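Long-range contacts in Alr4995 protein (Nostoc sp., PDB 6LRG), which probably hydrolyses arginine to ornithine, carbon dioxide and ammonia in a guanidine-modifying domain, which holds L-ornithine here: residues H30-D35 and L252-K257; K61-L66 and Q91-Y96; L115-A120 and L142-Y147; A123-E128 and T270-D275. All coordinates share one frame; numbering follows the deposited sequence.

Contact 1: H30-D35 and L252-K257; sequences HKSSRD and LTEFLK
The carboxylate of E254 reaches across to the backbone of S33, where OE2 accepts the N-H of S33 at 2.6 Å. The bond is nearly straight, 163° at the hydrogen, although it meets OE2 on its anti side and out of the carboxylate plane. Beside it, K257 donates from NZ to the carbonyl O of K31 at 2.7 Å, approaching above the carbonyl plane. The two reaching side chains are joined to each other by a longer, weak salt bridge from K257 NZ to E254 OE2, 3.4 Å. K31 crosses K257 at about a right angle, its CG 3.4 Å from K257 NZ, and the two ammonium groups lie close together, 3.5 Å from NZ to NZ. A bend at chi2 (69°) turns the glutamate chain toward S33, leaving OE1 to form a salt bridge with R36. Further out, S33 is the N-cap of helix 34-49, its OG bonded to the backbone N of R36, while Q40 of that helix accepts the backbone N-H of E254. The contact thus ties the start of a long helix to the short helical turn 253-256 at the surface of the guanidine-modifying domain. Glutamate suits its place, being long enough to serve a backbone N-H and two basic side chains. With an alanine here, S33 N would probably lose its acceptor, and R36 and K257 a shared counter-charge. Since the carboxylate stands beside K257 and R36, it is likely to remain ionised and to offset part of their charge, with K31 farther off.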
# COMPACT_ATOMS: atom_id res chain seq x y z
N HIS B 30 -13.89 -23.11 -39.01
CA HIS B 30 -13.68 -23.08 -40.46
C HIS B 30 -12.25 -22.66 -40.82
O HIS B 30 -12.02 -22.01 -41.83
CB HIS B 30 -14.69 -22.16 -41.14
CG HIS B 30 -16.11 -22.58 -40.97
ND1 HIS B 30 -16.46 -23.83 -40.49
CD2 HIS B 30 -17.27 -21.94 -41.21
CE1 HIS B 30 -17.78 -23.93 -40.44
NE2 HIS B 30 -18.29 -22.79 -40.87
N LYS B 31 -11.31 -23.05 -39.97
CA LYS B 31 -9.90 -22.76 -40.18
C LYS B 31 -9.21 -24.11 -40.42
O LYS B 31 -7.98 -24.22 -40.44
CB LYS B 31 -9.35 -21.97 -38.96
CG LYS B 31 -7.84 -22.08 -38.64
CD LYS B 31 -7.45 -21.43 -37.33
CE LYS B 31 -6.15 -22.03 -36.77
NZ LYS B 31 -5.00 -21.97 -37.72
N SER B 32 -10.02 -25.13 -40.67
CA SER B 32 -9.50 -26.48 -40.87
C SER B 32 -9.12 -26.80 -42.32
O SER B 32 -9.94 -26.65 -43.23
CB SER B 32 -10.51 -27.52 -40.37
OG SER B 32 -10.03 -28.84 -40.61
N SER B 33 -7.88 -27.24 -42.52
CA SER B 33 -7.43 -27.75 -43.82
C SER B 33 -7.76 -29.24 -43.90
O SER B 33 -7.06 -30.06 -43.31
CB SER B 33 -5.92 -27.53 -44.01
OG SER B 33 -5.35 -28.50 -44.87
N ARG B 34 -8.82 -29.58 -44.62
CA ARG B 34 -9.26 -30.97 -44.65
C ARG B 34 -8.16 -31.88 -45.20
O ARG B 34 -8.01 -33.01 -44.75
CB ARG B 34 -10.54 -31.12 -45.47
CG ARG B 34 -11.14 -32.52 -45.38
CD ARG B 34 -12.46 -32.63 -46.13
NE ARG B 34 -13.58 -32.13 -45.35
CZ ARG B 34 -14.84 -32.10 -45.79
NH1 ARG B 34 -15.81 -31.63 -45.01
NH2 ARG B 34 -15.13 -32.54 -47.01
N ASP B 35 -7.37 -31.37 -46.14
CA ASP B 35 -6.34 -32.20 -46.78
C ASP B 35 -5.11 -32.46 -45.92
O ASP B 35 -4.56 -33.56 -45.96
CB ASP B 35 -5.93 -31.59 -48.12
CG ASP B 35 -7.08 -31.51 -49.10
OD1 ASP B 35 -8.03 -32.33 -48.99
OD2 ASP B 35 -7.04 -30.64 -50.01
N LEU B 252 0.18 -34.01 -35.93
CA LEU B 252 -1.26 -34.08 -35.72
C LEU B 252 -1.86 -32.71 -35.47
O LEU B 252 -2.94 -32.58 -34.88
CB LEU B 252 -1.57 -35.00 -34.56
CG LEU B 252 -1.53 -36.47 -34.94
CD1 LEU B 252 -1.60 -37.31 -33.70
CD2 LEU B 252 -2.67 -36.77 -35.89
N THR B 253 -1.15 -31.69 -35.95
CA THR B 253 -1.47 -30.30 -35.67
C THR B 253 -2.87 -29.89 -36.12
O THR B 253 -3.48 -29.02 -35.51
CB THR B 253 -0.43 -29.36 -36.33
OG1 THR B 253 -0.73 -29.20 -37.72
CG2 THR B 253 0.98 -29.93 -36.18
N GLU B 254 -3.38 -30.53 -37.16
CA GLU B 254 -4.70 -30.16 -37.65
C GLU B 254 -5.82 -30.64 -36.71
O GLU B 254 -6.97 -30.21 -36.82
CB GLU B 254 -4.91 -30.70 -39.06
CG GLU B 254 -5.86 -29.87 -39.91
CD GLU B 254 -5.30 -28.50 -40.29
OE1 GLU B 254 -4.07 -28.31 -40.19
OE2 GLU B 254 -6.10 -27.63 -40.69
N PHE B 255 -5.47 -31.53 -35.78
CA PHE B 255 -6.46 -32.03 -34.84
C PHE B 255 -6.29 -31.41 -33.45
O PHE B 255 -7.25 -31.31 -32.68
CB PHE B 255 -6.41 -33.55 -34.78
CG PHE B 255 -6.79 -34.21 -36.08
CD1 PHE B 255 -8.12 -34.41 -36.41
CD2 PHE B 255 -5.82 -34.60 -37.00
CE1 PHE B 255 -8.48 -35.00 -37.61
CE2 PHE B 255 -6.17 -35.19 -38.20
CZ PHE B 255 -7.50 -35.39 -38.51
N LEU B 256 -5.08 -30.95 -33.14
CA LEU B 256 -4.88 -30.13 -31.95
C LEU B 256 -5.79 -28.91 -31.98
O LEU B 256 -6.02 -28.29 -30.95
CB LEU B 256 -3.43 -29.67 -31.81
CG LEU B 256 -2.28 -30.65 -31.62
CD1 LEU B 256 -1.22 -30.05 -30.69
CD2 LEU B 256 -2.76 -31.98 -31.10
N LYS B 257 -6.31 -28.57 -33.16
CA LYS B 257 -7.15 -27.39 -33.34
C LYS B 257 -8.63 -27.67 -33.07
O LYS B 257 -9.46 -26.75 -33.03
CB LYS B 257 -6.96 -26.84 -34.75
CG LYS B 257 -5.49 -26.52 -35.07
CD LYS B 257 -5.26 -25.98 -36.47
CE LYS B 257 -6.57 -25.57 -37.14
NZ LYS B 257 -6.35 -25.08 -38.53

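Contact 2: K61-L66 and Q91-Y96; sequences KGWPDL and QGEEPY. With ORN (L-ornithine), chain E.
One face of the W63 indole, which is laid against G92 with CG anti to the carbonyl carbon (chi1 -47°), is covered by the backbone of G92 and E93. CA of G92 lies over the six-membered ring, 3.5 Å from its centroid and 19° off the normal, a CH-pi contact, and E93 N sits above the same face toward the rim. The Y96 ring meets the five-membered ring obliquely, with planes at 47° and centroids 5.9 Å apart. Glycine fits at position 92 because a CB there would run into W63 CH2. In this guanidine-modifying domain, of the propeller-like pentein fold, the 61-66 loop thereby packs on segment 91-96, which runs into helix 93-102, and reaches the ligand pocket. L66 and E93 slide past each other in opposite directions, CD1 of L66 3.5 Å from CB of E93. The extended glutamate continues to D65, whose CB lies 3.2 Å from E93 OE2; that oxygen forms a salt bridge with R90, itself a donor to the ornithine. D65 takes the ligand's alpha-amino group directly, ornithine N donating to OD1 at 2.7 Å, while OD2 bonds the Y19 hydroxyl. N22, R139, H168 and the A258 carbonyl also bind it.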
# COMPACT_ATOMS: atom_id res chain seq x y z
N LYS B 61 -21.66 -36.85 -42.22
CA LYS B 61 -21.75 -35.41 -42.41
C LYS B 61 -22.49 -34.82 -41.23
O LYS B 61 -23.58 -35.27 -40.89
CB LYS B 61 -22.48 -35.05 -43.71
CG LYS B 61 -21.86 -35.59 -44.98
CD LYS B 61 -21.82 -34.51 -46.07
CE LYS B 61 -21.38 -35.06 -47.43
NZ LYS B 61 -22.22 -34.55 -48.57
N GLY B 62 -21.90 -33.81 -40.60
CA GLY B 62 -22.60 -33.07 -39.56
C GLY B 62 -22.13 -33.44 -38.17
O GLY B 62 -22.62 -32.92 -37.17
N TRP B 63 -21.18 -34.36 -38.11
CA TRP B 63 -20.59 -34.76 -36.85
C TRP B 63 -19.09 -34.87 -37.04
O TRP B 63 -18.55 -35.97 -37.08
CB TRP B 63 -21.18 -36.08 -36.37
CG TRP B 63 -22.67 -36.10 -36.46
CD1 TRP B 63 -23.43 -36.76 -37.40
CD2 TRP B 63 -23.59 -35.41 -35.62
NE1 TRP B 63 -24.76 -36.54 -37.16
CE2 TRP B 63 -24.89 -35.70 -36.08
CE3 TRP B 63 -23.44 -34.58 -34.50
CZ2 TRP B 63 -26.03 -35.19 -35.46
CZ3 TRP B 63 -24.58 -34.07 -33.90
CH2 TRP B 63 -25.86 -34.37 -34.38
N PRO B 64 -18.41 -33.72 -37.15
CA PRO B 64 -16.99 -33.69 -37.49
C PRO B 64 -16.11 -34.29 -36.40
O PRO B 64 -14.99 -34.73 -36.69
CB PRO B 64 -16.70 -32.20 -37.65
CG PRO B 64 -17.70 -31.53 -36.76
CD PRO B 64 -18.94 -32.38 -36.83
N ASP B 65 -16.60 -34.30 -35.16
CA ASP B 65 -15.83 -34.81 -34.03
C ASP B 65 -15.93 -36.33 -33.93
O ASP B 65 -15.41 -36.94 -32.99
CB ASP B 65 -16.30 -34.15 -32.73
CG ASP B 65 -15.77 -32.72 -32.55
OD1 ASP B 65 -14.54 -32.53 -32.57
OD2 ASP B 65 -16.60 -31.79 -32.39
N LEU B 66 -16.58 -36.96 -34.90
CA LEU B 66 -16.68 -38.41 -34.93
C LEU B 66 -15.30 -39.05 -35.04
O LEU B 66 -15.10 -40.19 -34.63
CB LEU B 66 -17.58 -38.86 -36.08
CG LEU B 66 -18.27 -40.21 -35.88
CD1 LEU B 66 -19.24 -40.11 -34.72
CD2 LEU B 66 -18.98 -40.66 -37.16
N GLN B 91 -23.81 -35.07 -29.24
CA GLN B 91 -24.78 -36.09 -28.86
C GLN B 91 -25.27 -36.91 -30.04
O GLN B 91 -25.61 -38.07 -29.89
CB GLN B 91 -25.95 -35.45 -28.12
CG GLN B 91 -25.60 -35.03 -26.69
CD GLN B 91 -26.71 -34.30 -25.97
OE1 GLN B 91 -27.86 -34.31 -26.41
NE2 GLN B 91 -26.38 -33.66 -24.86
N GLY B 92 -25.26 -36.32 -31.24
CA GLY B 92 -25.69 -37.03 -32.42
C GLY B 92 -24.72 -38.13 -32.84
O GLY B 92 -25.06 -39.00 -33.65
N GLU B 93 -23.51 -38.09 -32.30
CA GLU B 93 -22.53 -39.13 -32.61
C GLU B 93 -22.88 -40.44 -31.91
O GLU B 93 -22.45 -41.52 -32.34
CB GLU B 93 -21.12 -38.70 -32.19
CG GLU B 93 -20.60 -37.43 -32.82
CD GLU B 93 -19.27 -37.01 -32.20
OE1 GLU B 93 -18.56 -37.88 -31.64
OE2 GLU B 93 -18.94 -35.81 -32.23
N GLU B 94 -23.67 -40.33 -30.84
CA GLU B 94 -23.98 -41.48 -29.99
C GLU B 94 -24.67 -42.66 -30.69
O GLU B 94 -24.31 -43.81 -30.44
CB GLU B 94 -24.83 -41.04 -28.79
CG GLU B 94 -24.00 -40.32 -27.75
CD GLU B 94 -24.84 -39.53 -26.76
OE1 GLU B 94 -26.05 -39.80 -26.64
OE2 GLU B 94 -24.28 -38.63 -26.10
N PRO B 95 -25.68 -42.40 -31.55
CA PRO B 95 -26.23 -43.58 -32.22
C PRO B 95 -25.21 -44.29 -33.11
O PRO B 95 -25.22 -45.52 -33.15
CB PRO B 95 -27.37 -43.01 -33.06
CG PRO B 95 -27.77 -41.76 -32.34
CD PRO B 95 -26.49 -41.20 -31.80
N TYR B 96 -24.33 -43.55 -33.77
CA TYR B 96 -23.38 -44.16 -34.70
C TYR B 96 -22.33 -44.94 -33.96
O TYR B 96 -21.87 -45.97 -34.44
CB TYR B 96 -22.71 -43.11 -35.58
CG TYR B 96 -23.70 -42.46 -36.49
CD1 TYR B 96 -24.18 -43.12 -37.62
CD2 TYR B 96 -24.21 -41.21 -36.20
CE1 TYR B 96 -25.12 -42.53 -38.45
CE2 TYR B 96 -25.14 -40.60 -37.02
CZ TYR B 96 -25.59 -41.26 -38.14
OH TYR B 96 -26.52 -40.65 -38.95
N ORN E . -14.01 -31.46 -30.14
CA ORN E . -13.94 -32.60 -29.27
CB ORN E . -12.49 -32.98 -28.99
CG ORN E . -12.45 -34.21 -28.12
CD ORN E . -11.03 -34.73 -28.03
NE ORN E . -10.87 -35.55 -26.87
C ORN E . -14.66 -32.26 -27.99
O ORN E . -15.30 -33.14 -27.35
OXT ORN E . -14.65 -31.08 -27.58

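Contact 3: L115-A120 and L142-Y147; sequences LPFEGA and LDSHPY
L115 points its branched end at the turn of 142-144, wedging between D143 and Y147. The contact sets a loop leading to edge strand 123-125 against this 3-10 turn, which runs into helix 145-152, within the pentein-type domain of the guanidine-modifying family. The two methyls divide the work: CD1 lies 3.3 Å from CE2 of Y147, approaching the ring obliquely as the two side chains cross at about a right angle, and also meets the backbone of D143, while CD2 rests 3.8 Å from CB of D143. Leucine suits this place because a forked aliphatic end can fill two directions at once. S144 comes second: its OG stands between the backbone N and the carbonyl carbon (chi1 66°), from where it bonds the carbonyl of E141 and so satisfies itself in a buried setting. The same oxygen brushes F117, 3.9 Å from CD1, without any hydrogen bond across the contact; a small residue here lets the phenylalanine come close. F117, with CG anti to its backbone N (chi1 166°), also packs on L111 and on L74 of strand 73-76. The carboxylate of D143 is bound outside the contact: it bonds S336, forms a salt bridge with K334 and another with R325 of the second subunit, which also packs on L115. E118 of the same loop bonds R139 and H168, which both bind the ornithine, so this packing adjoins a second-shell residue of the ligand site. The backbone N of G119 lies over the centre of the F117 ring, 3.5 Å above its plane.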
# COMPACT_ATOMS: atom_id res chain seq x y z
N LEU B 115 -26.50 -38.04 -16.78
CA LEU B 115 -25.10 -38.20 -16.37
C LEU B 115 -24.15 -38.22 -17.55
O LEU B 115 -23.96 -39.27 -18.17
CB LEU B 115 -24.88 -39.48 -15.58
CG LEU B 115 -25.65 -39.68 -14.29
CD1 LEU B 115 -25.29 -41.04 -13.74
CD2 LEU B 115 -25.31 -38.58 -13.30
N PRO B 116 -23.54 -37.07 -17.86
CA PRO B 116 -22.49 -37.08 -18.88
C PRO B 116 -21.31 -37.97 -18.53
O PRO B 116 -20.88 -38.07 -17.38
CB PRO B 116 -22.05 -35.60 -18.93
CG PRO B 116 -22.65 -34.97 -17.72
CD PRO B 116 -23.90 -35.71 -17.47
N PHE B 117 -20.81 -38.65 -19.54
CA PHE B 117 -19.63 -39.49 -19.42
C PHE B 117 -19.06 -39.64 -20.80
O PHE B 117 -19.80 -39.97 -21.72
CB PHE B 117 -19.96 -40.86 -18.84
CG PHE B 117 -18.86 -41.84 -19.01
CD1 PHE B 117 -17.69 -41.70 -18.30
CD2 PHE B 117 -18.97 -42.88 -19.92
CE1 PHE B 117 -16.65 -42.58 -18.46
CE2 PHE B 117 -17.94 -43.78 -20.10
CZ PHE B 117 -16.78 -43.63 -19.36
N GLU B 118 -17.78 -39.37 -20.97
CA GLU B 118 -17.26 -39.21 -22.32
C GLU B 118 -16.14 -40.20 -22.67
O GLU B 118 -15.19 -39.86 -23.36
CB GLU B 118 -16.79 -37.77 -22.54
CG GLU B 118 -17.95 -36.76 -22.36
CD GLU B 118 -17.76 -35.43 -23.13
OE1 GLU B 118 -16.63 -35.14 -23.57
OE2 GLU B 118 -18.76 -34.68 -23.26
N GLY B 119 -16.29 -41.43 -22.20
CA GLY B 119 -15.55 -42.56 -22.75
C GLY B 119 -14.13 -42.79 -22.28
O GLY B 119 -13.72 -42.30 -21.22
N ALA B 120 -13.38 -43.53 -23.07
CA ALA B 120 -12.00 -43.82 -22.74
C ALA B 120 -11.22 -42.52 -22.75
O ALA B 120 -10.18 -42.41 -22.11
CB ALA B 120 -11.39 -44.84 -23.72
N LEU B 142 -18.92 -36.88 -11.86
CA LEU B 142 -18.46 -37.76 -10.79
C LEU B 142 -19.40 -38.92 -10.55
O LEU B 142 -18.94 -40.04 -10.29
CB LEU B 142 -18.31 -36.96 -9.49
CG LEU B 142 -17.98 -37.80 -8.26
CD1 LEU B 142 -16.66 -38.49 -8.46
CD2 LEU B 142 -17.95 -36.93 -7.00
N ASP B 143 -20.70 -38.66 -10.64
CA ASP B 143 -21.73 -39.67 -10.35
C ASP B 143 -21.85 -40.80 -11.40
O ASP B 143 -22.57 -41.77 -11.17
CB ASP B 143 -23.08 -38.98 -10.21
CG ASP B 143 -23.40 -38.61 -8.77
OD1 ASP B 143 -22.70 -39.10 -7.87
OD2 ASP B 143 -24.35 -37.84 -8.55
N SER B 144 -21.20 -40.66 -12.54
CA SER B 144 -21.14 -41.79 -13.48
C SER B 144 -20.14 -42.85 -13.00
O SER B 144 -20.30 -44.02 -13.32
CB SER B 144 -20.79 -41.32 -14.90
OG SER B 144 -19.47 -40.82 -14.95
N HIS B 145 -19.14 -42.46 -12.21
CA HIS B 145 -18.08 -43.39 -11.81
C HIS B 145 -18.56 -44.70 -11.16
O HIS B 145 -18.02 -45.76 -11.46
CB HIS B 145 -17.09 -42.68 -10.88
CG HIS B 145 -16.31 -41.60 -11.56
ND1 HIS B 145 -15.20 -41.02 -10.99
CD2 HIS B 145 -16.47 -41.03 -12.77
CE1 HIS B 145 -14.71 -40.12 -11.82
NE2 HIS B 145 -15.46 -40.10 -12.91
N PRO B 146 -19.57 -44.65 -10.27
CA PRO B 146 -20.03 -45.94 -9.74
C PRO B 146 -20.77 -46.82 -10.76
O PRO B 146 -20.94 -48.01 -10.53
CB PRO B 146 -20.99 -45.53 -8.60
CG PRO B 146 -20.56 -44.13 -8.24
CD PRO B 146 -20.18 -43.52 -9.56
N TYR B 147 -21.24 -46.24 -11.85
CA TYR B 147 -21.81 -47.04 -12.93
C TYR B 147 -20.68 -47.73 -13.69
O TYR B 147 -20.83 -48.86 -14.13
CB TYR B 147 -22.63 -46.18 -13.88
CG TYR B 147 -23.94 -45.68 -13.33
CD1 TYR B 147 -25.11 -46.45 -13.44
CD2 TYR B 147 -24.03 -44.44 -12.70
CE1 TYR B 147 -26.32 -45.97 -12.93
CE2 TYR B 147 -25.22 -43.97 -12.19
CZ TYR B 147 -26.36 -44.73 -12.32
OH TYR B 147 -27.54 -44.23 -11.82

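Contact 4: A123-E128 and T270-D275; sequences ALLDRE and TEPVRD
R127 folds back on itself at chi2 (-89°) and again at chi3 to reach E271, whose own chain turns at chi2 (-66°) to present its carboxylate. Together these bends bring NH1 of R127 to OE1 of E271 at 2.5 Å, a salt bridge whose hydrogen bond is clearly bent, 137° at the hydrogen. The oxygen lies at the edge of the guanidinium, near its plane, and is met on its syn side. Next to the pair, L125 and E271 come from opposite directions, CD2 of the leucine 3.9 Å from CD of the glutamate. That methyl also touches the P272 ring, 4.1 Å from its CD, and the stiff proline packs on toward NH1 of R127. At the far end R274 NH2 approaches the carbonyl O of E128, but this bond is doubtful because that oxygen is placed too close to a neighbour; R274 has a firmer partner in E276. The contact fastens the end of edge strand 123-125, whose L124 pairs with W133, to the loop that leads into strand 280-292. If an alanine stood in place of E271, R127 would probably be left without its counter-charge and free to swing, and L125 would lose part of its cover. R268 lies close to R127 and makes a long, weak ion pair with E271, so the carboxylate probably serves both arginines and eases their mutual closeness.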
# COMPACT_ATOMS: atom_id res chain seq x y z
N ALA B 123 -11.52 -41.75 -19.25
CA ALA B 123 -11.36 -42.84 -18.30
C ALA B 123 -10.34 -43.84 -18.82
O ALA B 123 -10.59 -44.54 -19.80
CB ALA B 123 -12.69 -43.53 -18.03
N LEU B 124 -9.20 -43.91 -18.14
CA LEU B 124 -8.07 -44.65 -18.67
C LEU B 124 -7.73 -45.86 -17.85
O LEU B 124 -7.61 -45.81 -16.63
CB LEU B 124 -6.86 -43.73 -18.78
CG LEU B 124 -7.06 -42.81 -19.99
CD1 LEU B 124 -5.76 -42.18 -20.44
CD2 LEU B 124 -7.62 -43.66 -21.12
N LEU B 125 -7.58 -46.98 -18.55
CA LEU B 125 -7.30 -48.24 -17.91
C LEU B 125 -5.84 -48.31 -17.48
O LEU B 125 -4.95 -47.80 -18.15
CB LEU B 125 -7.64 -49.38 -18.86
CG LEU B 125 -8.44 -50.56 -18.34
CD1 LEU B 125 -9.62 -50.09 -17.52
CD2 LEU B 125 -8.91 -51.39 -19.52
N ASP B 126 -5.62 -48.91 -16.32
CA ASP B 126 -4.27 -49.31 -15.94
C ASP B 126 -3.87 -50.45 -16.88
O ASP B 126 -4.62 -51.43 -17.03
CB ASP B 126 -4.22 -49.73 -14.47
CG ASP B 126 -2.87 -50.29 -14.07
OD1 ASP B 126 -1.90 -49.50 -14.00
OD2 ASP B 126 -2.80 -51.51 -13.82
N ARG B 127 -2.71 -50.32 -17.52
CA ARG B 127 -2.35 -51.22 -18.62
C ARG B 127 -2.13 -52.66 -18.15
O ARG B 127 -2.24 -53.59 -18.95
CB ARG B 127 -1.13 -50.69 -19.34
CG ARG B 127 -1.33 -49.28 -19.86
CD ARG B 127 -1.93 -49.27 -21.26
NE ARG B 127 -3.34 -49.63 -21.29
CZ ARG B 127 -3.83 -50.70 -21.92
NH1 ARG B 127 -5.14 -50.94 -21.89
NH2 ARG B 127 -3.03 -51.53 -22.56
N GLU B 128 -1.89 -52.86 -16.86
CA GLU B 128 -1.87 -54.21 -16.32
C GLU B 128 -3.27 -54.58 -15.85
O GLU B 128 -3.46 -55.65 -15.29
CB GLU B 128 -0.86 -54.35 -15.18
CG GLU B 128 0.61 -54.47 -15.62
CD GLU B 128 0.84 -55.38 -16.83
OE1 GLU B 128 0.50 -56.59 -16.75
OE2 GLU B 128 1.38 -54.89 -17.85
N THR B 270 -9.50 -53.96 -27.71
CA THR B 270 -8.93 -55.19 -27.14
C THR B 270 -8.28 -54.91 -25.78
O THR B 270 -7.11 -54.52 -25.72
CB THR B 270 -7.84 -55.81 -28.08
OG1 THR B 270 -8.42 -56.21 -29.32
CG2 THR B 270 -7.18 -57.03 -27.44
N GLU B 271 -9.00 -55.11 -24.68
CA GLU B 271 -8.48 -54.69 -23.37
C GLU B 271 -8.27 -55.83 -22.36
O GLU B 271 -8.93 -56.87 -22.44
CB GLU B 271 -9.41 -53.61 -22.77
CG GLU B 271 -9.36 -52.22 -23.45
CD GLU B 271 -8.01 -51.49 -23.31
OE1 GLU B 271 -6.95 -52.15 -23.21
OE2 GLU B 271 -8.00 -50.24 -23.32
N PRO B 272 -7.34 -55.63 -21.39
CA PRO B 272 -6.93 -56.65 -20.41
C PRO B 272 -7.95 -56.99 -19.31
O PRO B 272 -7.93 -56.30 -18.29
CB PRO B 272 -5.68 -56.03 -19.76
CG PRO B 272 -5.94 -54.53 -19.83
CD PRO B 272 -6.58 -54.37 -21.19
N VAL B 273 -8.78 -58.02 -19.48
CA VAL B 273 -9.70 -58.43 -18.41
C VAL B 273 -9.11 -59.42 -17.43
O VAL B 273 -8.76 -60.54 -17.79
CB VAL B 273 -10.96 -59.07 -18.94
CG1 VAL B 273 -11.93 -59.35 -17.79
CG2 VAL B 273 -11.58 -58.16 -19.93
N ARG B 274 -9.04 -59.01 -16.16
CA ARG B 274 -8.30 -59.78 -15.19
C ARG B 274 -9.11 -60.57 -14.18
O ARG B 274 -10.16 -60.14 -13.69
CB ARG B 274 -7.35 -58.87 -14.42
CG ARG B 274 -6.02 -58.62 -15.08
CD ARG B 274 -5.19 -57.67 -14.24
NE ARG B 274 -4.47 -58.28 -13.12
CZ ARG B 274 -3.15 -58.20 -12.93
NH1 ARG B 274 -2.60 -58.79 -11.88
NH2 ARG B 274 -2.39 -57.53 -13.79
N ASP B 275 -8.65 -61.80 -14.02
CA ASP B 275 -8.29 -62.35 -12.73
C ASP B 275 -8.92 -61.61 -11.51
O ASP B 275 -10.11 -61.79 -11.29
CB ASP B 275 -6.74 -62.41 -12.74
CG ASP B 275 -6.12 -62.64 -11.40
OD1 ASP B 275 -5.99 -63.82 -10.99
OD2 ASP B 275 -5.72 -61.63 -10.79

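Overall arrangement
Contact 3 is the most buried of the four, contact 1 lies at the surface, and contacts 2 and 4 are partly buried. The chemistry follows: contact 3 is apolar packing without a hydrogen bond between its segments, contact 2 is aromatic and aliphatic packing with a carboxylate turned to the ligand, contact 1 sets charged side chains on backbone N-H and C=O groups, and contact 4 centres on an arginine-glutamate salt bridge. Contacts 3 and 4 touch, F117 CE1 lying 4.1 Å from A123 CB, because the loop 115-120 runs on toward strand 123-125; their centres are about 17 Å apart. Contacts 2 and 3 are nested within the chain loop closed by contact 1, while contact 4 crosses it.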